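MGS-M5 (Unidentified, PDB 4Q3N) probably interconverts L-lactate and pyruvate with NAD as cofactor, as a Rossmann-fold L-lactate dehydrogenase whose assembly holds four subunits. Local coordinates at residues Ile271-Val276 and His283-Leu288; His169-Gly174 and Asn250-Ile255. All blocks are in the same frame, centred on the assembly; numbering follows the deposited sequence.

Interaction 1: residues Ile271-Val276 and His283-Leu288; sequences IGLPAV and HHIVKL. With ACT (acetate ion), chain E.
V276 and H284 meet across two antiparallel strands, where backbone bonds and a ring contact work side by side. The V276 N–H reaches the H284 O at 3.0 Å, almost straight (178°), and P274 O accepts the V286 N–H, the N 2.9 Å away. Nearer the turn, H283 N donates to V276 O over 2.7 Å. Between the first two bonds, A275 and I285 form a non-hydrogen-bonded pair with their CA atoms 4.3 Å apart.

The CG2 methyl of V276 lies over one face of the H284 imidazole in a CH-pi contact, 3.9 Å from the ring centroid and displaced toward the rim. A chi1 of 66°, placing CG between the backbone N and the carbonyl carbon, brings the ring back toward V276. Two edge bonds help fix its rotation: ND1 pairs with H283 ND1 at 2.8 Å, and NE2 donates to OXT of an acetate, probably from the crystallisation liquor, at 2.7 Å. With an alanine here the V276 methyl would probably lose its aromatic cover, and H283 ND1 and the acetate oxygen would lose this partner.

Further along, the P274 ring packs against V286 and L288. Strands 270-278 and 281-285 form a beta hairpin, with 270-278 central in a three-stranded sheet beside 251-258; helix 292-311 packs on L273, and M201 of the second subunit on H284.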
# COMPACT_ATOMS: atom_id res chain seq x y z
N ILE A 271 1.62 -30.34 -12.49
CA ILE A 271 3.04 -30.04 -12.60
C ILE A 271 3.25 -28.53 -12.74
O ILE A 271 2.33 -27.82 -13.12
CB ILE A 271 3.63 -30.83 -13.82
CG1 ILE A 271 5.16 -30.85 -13.83
CG2 ILE A 271 3.00 -30.34 -15.13
CD1 ILE A 271 5.71 -31.83 -14.91
N GLY A 272 4.42 -28.04 -12.34
CA GLY A 272 4.68 -26.59 -12.27
C GLY A 272 4.83 -26.01 -13.68
O GLY A 272 5.78 -26.35 -14.42
N LEU A 273 3.87 -25.19 -14.08
CA LEU A 273 3.85 -24.54 -15.40
C LEU A 273 3.33 -23.12 -15.22
O LEU A 273 2.54 -22.85 -14.32
CB LEU A 273 2.96 -25.31 -16.40
CG LEU A 273 3.40 -26.77 -16.66
CD1 LEU A 273 2.26 -27.51 -17.41
CD2 LEU A 273 4.75 -26.84 -17.46
N PRO A 274 3.75 -22.20 -16.11
CA PRO A 274 3.20 -20.84 -16.01
C PRO A 274 1.70 -20.85 -16.39
O PRO A 274 1.30 -21.47 -17.36
CB PRO A 274 4.03 -20.04 -17.03
CG PRO A 274 4.48 -21.06 -18.05
CD PRO A 274 4.62 -22.39 -17.29
N ALA A 275 0.89 -20.17 -15.60
CA ALA A 275 -0.54 -20.19 -15.87
C ALA A 275 -1.14 -18.82 -15.59
O ALA A 275 -0.63 -18.06 -14.77
CB ALA A 275 -1.24 -21.31 -15.01
N VAL A 276 -2.23 -18.53 -16.29
CA VAL A 276 -2.94 -17.28 -16.13
C VAL A 276 -3.99 -17.44 -15.04
O VAL A 276 -4.93 -18.23 -15.19
CB VAL A 276 -3.62 -16.83 -17.47
CG1 VAL A 276 -4.33 -15.48 -17.26
CG2 VAL A 276 -2.59 -16.72 -18.57
N HIS A 283 -7.20 -19.47 -16.06
CA HIS A 283 -7.80 -19.15 -17.35
C HIS A 283 -7.25 -20.07 -18.45
O HIS A 283 -7.99 -20.68 -19.22
CB HIS A 283 -7.56 -17.66 -17.73
CG HIS A 283 -8.16 -17.31 -19.06
ND1 HIS A 283 -7.46 -17.45 -20.24
CD2 HIS A 283 -9.40 -16.88 -19.40
CE1 HIS A 283 -8.25 -17.15 -21.26
NE2 HIS A 283 -9.43 -16.79 -20.77
N HIS A 284 -5.94 -20.21 -18.51
CA HIS A 284 -5.30 -21.23 -19.36
C HIS A 284 -3.86 -21.38 -18.91
O HIS A 284 -3.32 -20.52 -18.22
CB HIS A 284 -5.36 -20.88 -20.88
CG HIS A 284 -4.54 -19.66 -21.28
ND1 HIS A 284 -5.01 -18.37 -21.15
CD2 HIS A 284 -3.32 -19.55 -21.86
CE1 HIS A 284 -4.12 -17.52 -21.64
NE2 HIS A 284 -3.08 -18.21 -22.07
N ILE A 285 -3.22 -22.45 -19.35
CA ILE A 285 -1.80 -22.65 -19.11
C ILE A 285 -1.03 -22.01 -20.23
O ILE A 285 -1.39 -22.16 -21.40
CB ILE A 285 -1.46 -24.14 -19.06
CG1 ILE A 285 -2.21 -24.77 -17.89
CG2 ILE A 285 0.11 -24.36 -18.98
CD1 ILE A 285 -2.02 -26.32 -17.86
N VAL A 286 0.04 -21.30 -19.92
CA VAL A 286 0.78 -20.66 -20.99
C VAL A 286 1.72 -21.70 -21.59
O VAL A 286 2.48 -22.36 -20.86
CB VAL A 286 1.55 -19.43 -20.46
CG1 VAL A 286 2.43 -18.83 -21.56
CG2 VAL A 286 0.52 -18.36 -19.92
N LYS A 287 1.70 -21.83 -22.90
CA LYS A 287 2.57 -22.81 -23.54
C LYS A 287 3.84 -22.13 -24.03
O LYS A 287 3.80 -21.34 -24.95
CB LYS A 287 1.83 -23.50 -24.69
CG LYS A 287 2.67 -24.43 -25.55
CD LYS A 287 3.36 -25.50 -24.73
CE LYS A 287 3.99 -26.54 -25.67
NZ LYS A 287 5.26 -26.03 -26.30
N LEU A 288 4.97 -22.41 -23.39
CA LEU A 288 6.25 -21.89 -23.87
C LEU A 288 6.85 -22.80 -24.91
O LEU A 288 6.66 -24.02 -24.84
CB LEU A 288 7.27 -21.76 -22.72
CG LEU A 288 6.76 -20.90 -21.56
CD1 LEU A 288 7.75 -21.08 -20.37
CD2 LEU A 288 6.65 -19.41 -22.03
C ACT E . 0.00 -16.82 -23.73
O ACT E . 0.86 -16.98 -24.65
OXT ACT E . -0.83 -17.76 -23.56
CH3 ACT E . -0.10 -15.58 -22.89

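Interaction 2: residues His169-Gly174 and Asn250-Ile255; sequences HAYILG and NRILPI. With ACT (acetate ion), chain F.
Y171 and I252 cross at about a right angle, the tyrosine presenting the hydroxyl end of its ring to a branched aliphatic side chain. The I252 CG2 methyl sits 3.3 Å from Y171 OH and 4.2 Å from CZ, so it meets the phenol at its far end. The P254 side chain also crosses that of Y171 at about a right angle, with its CG 4.0 Å from Y171 CD1 and its CD close to CD1 and CE1. Both aliphatic groups approach the ring obliquely. With CG opposite the carbonyl carbon (chi1 -58°), the tyrosine extends from its own backbone across to strand 251-258.

The phenol oxygen is gripped by a water in the plane of the ring, 2.6 Å from OH, and that water donates to I252 O at 3.0 Å. One strand thus meets Y171 through both a methyl and a backbone carbonyl.

The contact joins two separate antiparallel sheets of the alpha/beta C-terminal domain of the lactate/malate dehydrogenase fold: strand 168-173 belongs to one, and strand 251-258 is an outer strand of the other. Where strand 251-258 begins, N250 and R251 are set against the single residue L277, a geometry that fits a G1 beta bulge.

Around the apolar centre, P274 touches both Y171 and I252, while T150 of helix 147-161 packs on P254. At the subunit boundary, A191 of the second subunit packs on Y171, and R251 forms a salt bridge with D164 of that subunit.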
# COMPACT_ATOMS: atom_id res chain seq x y z
N HIS A 169 12.58 -11.99 -15.41
CA HIS A 169 11.41 -12.77 -15.83
C HIS A 169 11.87 -14.12 -16.34
O HIS A 169 12.18 -14.26 -17.52
CB HIS A 169 10.64 -12.07 -16.91
CG HIS A 169 10.31 -10.66 -16.56
ND1 HIS A 169 9.60 -10.33 -15.43
CD2 HIS A 169 10.60 -9.49 -17.19
CE1 HIS A 169 9.44 -9.02 -15.38
NE2 HIS A 169 10.05 -8.49 -16.42
N ALA A 170 11.88 -15.10 -15.44
CA ALA A 170 12.40 -16.42 -15.73
C ALA A 170 11.65 -17.36 -14.78
O ALA A 170 11.23 -16.91 -13.70
CB ALA A 170 13.92 -16.47 -15.47
N TYR A 171 11.47 -18.63 -15.20
CA TYR A 171 10.66 -19.61 -14.47
C TYR A 171 11.50 -20.83 -14.10
O TYR A 171 12.39 -21.25 -14.87
CB TYR A 171 9.47 -20.12 -15.30
CG TYR A 171 8.48 -19.06 -15.78
CD1 TYR A 171 7.91 -18.13 -14.91
CD2 TYR A 171 8.13 -18.99 -17.11
CE1 TYR A 171 7.02 -17.14 -15.38
CE2 TYR A 171 7.23 -18.01 -17.60
CZ TYR A 171 6.68 -17.10 -16.72
OH TYR A 171 5.83 -16.16 -17.22
N ILE A 172 11.17 -21.39 -12.95
CA ILE A 172 11.46 -22.79 -12.65
C ILE A 172 10.22 -23.58 -13.01
O ILE A 172 9.11 -23.17 -12.62
CB ILE A 172 11.78 -23.00 -11.17
CG1 ILE A 172 12.98 -22.14 -10.79
CG2 ILE A 172 11.99 -24.54 -10.85
CD1 ILE A 172 14.38 -22.71 -11.34
N LEU A 173 10.39 -24.67 -13.76
CA LEU A 173 9.30 -25.53 -14.19
C LEU A 173 9.44 -26.93 -13.65
O LEU A 173 10.55 -27.38 -13.26
CB LEU A 173 9.20 -25.62 -15.72
CG LEU A 173 9.07 -24.21 -16.37
CD1 LEU A 173 9.06 -24.34 -17.87
CD2 LEU A 173 7.82 -23.53 -15.88
N GLY A 174 8.34 -27.68 -13.75
CA GLY A 174 8.39 -29.11 -13.44
C GLY A 174 7.97 -29.41 -12.02
O GLY A 174 7.18 -28.66 -11.39
N ASN A 250 -5.52 -11.74 -14.11
CA ASN A 250 -5.02 -12.41 -15.34
C ASN A 250 -3.49 -12.28 -15.34
O ASN A 250 -2.85 -11.82 -16.31
CB ASN A 250 -5.66 -11.80 -16.61
CG ASN A 250 -7.11 -12.24 -16.78
OD1 ASN A 250 -7.42 -13.43 -16.74
ND2 ASN A 250 -8.01 -11.30 -16.96
N ARG A 251 -2.93 -12.71 -14.21
CA ARG A 251 -1.50 -12.69 -13.92
C ARG A 251 -0.88 -14.03 -14.31
O ARG A 251 -1.47 -15.07 -14.06
CB ARG A 251 -1.29 -12.45 -12.44
CG ARG A 251 0.15 -12.07 -12.04
CD ARG A 251 0.43 -10.60 -12.45
NE ARG A 251 1.79 -10.25 -12.05
CZ ARG A 251 2.23 -9.01 -11.86
NH1 ARG A 251 1.42 -7.99 -12.03
NH2 ARG A 251 3.50 -8.81 -11.47
N ILE A 252 0.31 -14.02 -14.88
CA ILE A 252 1.00 -15.27 -15.22
C ILE A 252 1.94 -15.63 -14.08
O ILE A 252 2.87 -14.85 -13.76
CB ILE A 252 1.81 -15.15 -16.52
CG1 ILE A 252 0.85 -14.76 -17.66
CG2 ILE A 252 2.56 -16.49 -16.80
CD1 ILE A 252 1.56 -14.32 -18.92
N LEU A 253 1.67 -16.76 -13.46
CA LEU A 253 2.51 -17.33 -12.39
C LEU A 253 2.75 -18.82 -12.59
O LEU A 253 1.86 -19.54 -13.02
CB LEU A 253 1.86 -17.17 -11.00
CG LEU A 253 1.66 -15.71 -10.56
CD1 LEU A 253 0.74 -15.68 -9.37
CD2 LEU A 253 3.01 -14.97 -10.22
N PRO A 254 3.95 -19.30 -12.24
CA PRO A 254 4.20 -20.74 -12.36
C PRO A 254 3.60 -21.40 -11.14
O PRO A 254 3.93 -21.01 -10.01
CB PRO A 254 5.72 -20.83 -12.41
CG PRO A 254 6.21 -19.59 -11.64
CD PRO A 254 5.15 -18.52 -11.89
N ILE A 255 2.67 -22.32 -11.36
CA ILE A 255 1.97 -23.02 -10.28
C ILE A 255 1.75 -24.44 -10.71
O ILE A 255 1.96 -24.75 -11.89
CB ILE A 255 0.60 -22.37 -9.96
CG1 ILE A 255 -0.15 -22.07 -11.27
CG2 ILE A 255 0.81 -21.03 -9.29
CD1 ILE A 255 -1.65 -21.84 -11.06
C ACT F . -6.46 -7.65 -17.97
O ACT F . -6.24 -6.93 -19.00
OXT ACT F . -7.29 -8.61 -18.03
CH3 ACT F . -5.77 -7.36 -16.66
O HOH W 1 5.16 -14.21 -15.58

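How the interactions relate
Set side by side, the two contacts show how burial can be achieved with different chemistry. Interaction 1 lies within one sheet, and three main-chain hydrogen bonds tie it, with apolar and CH-pi contacts beside them; interaction 2 bridges two sheets and relies on apolar side chains plus one water. Both are largely buried, although interaction 1 runs out to exposed H283, whereas all four touching residues of interaction 2 are enclosed. They share a sheet: strand 251-258 borders 270-278, with A275 N probably bonded to L253 O at 2.8 Å and L273 N to I255 O. L173 packs on P274, linking the contacts again, and both border the second subunit.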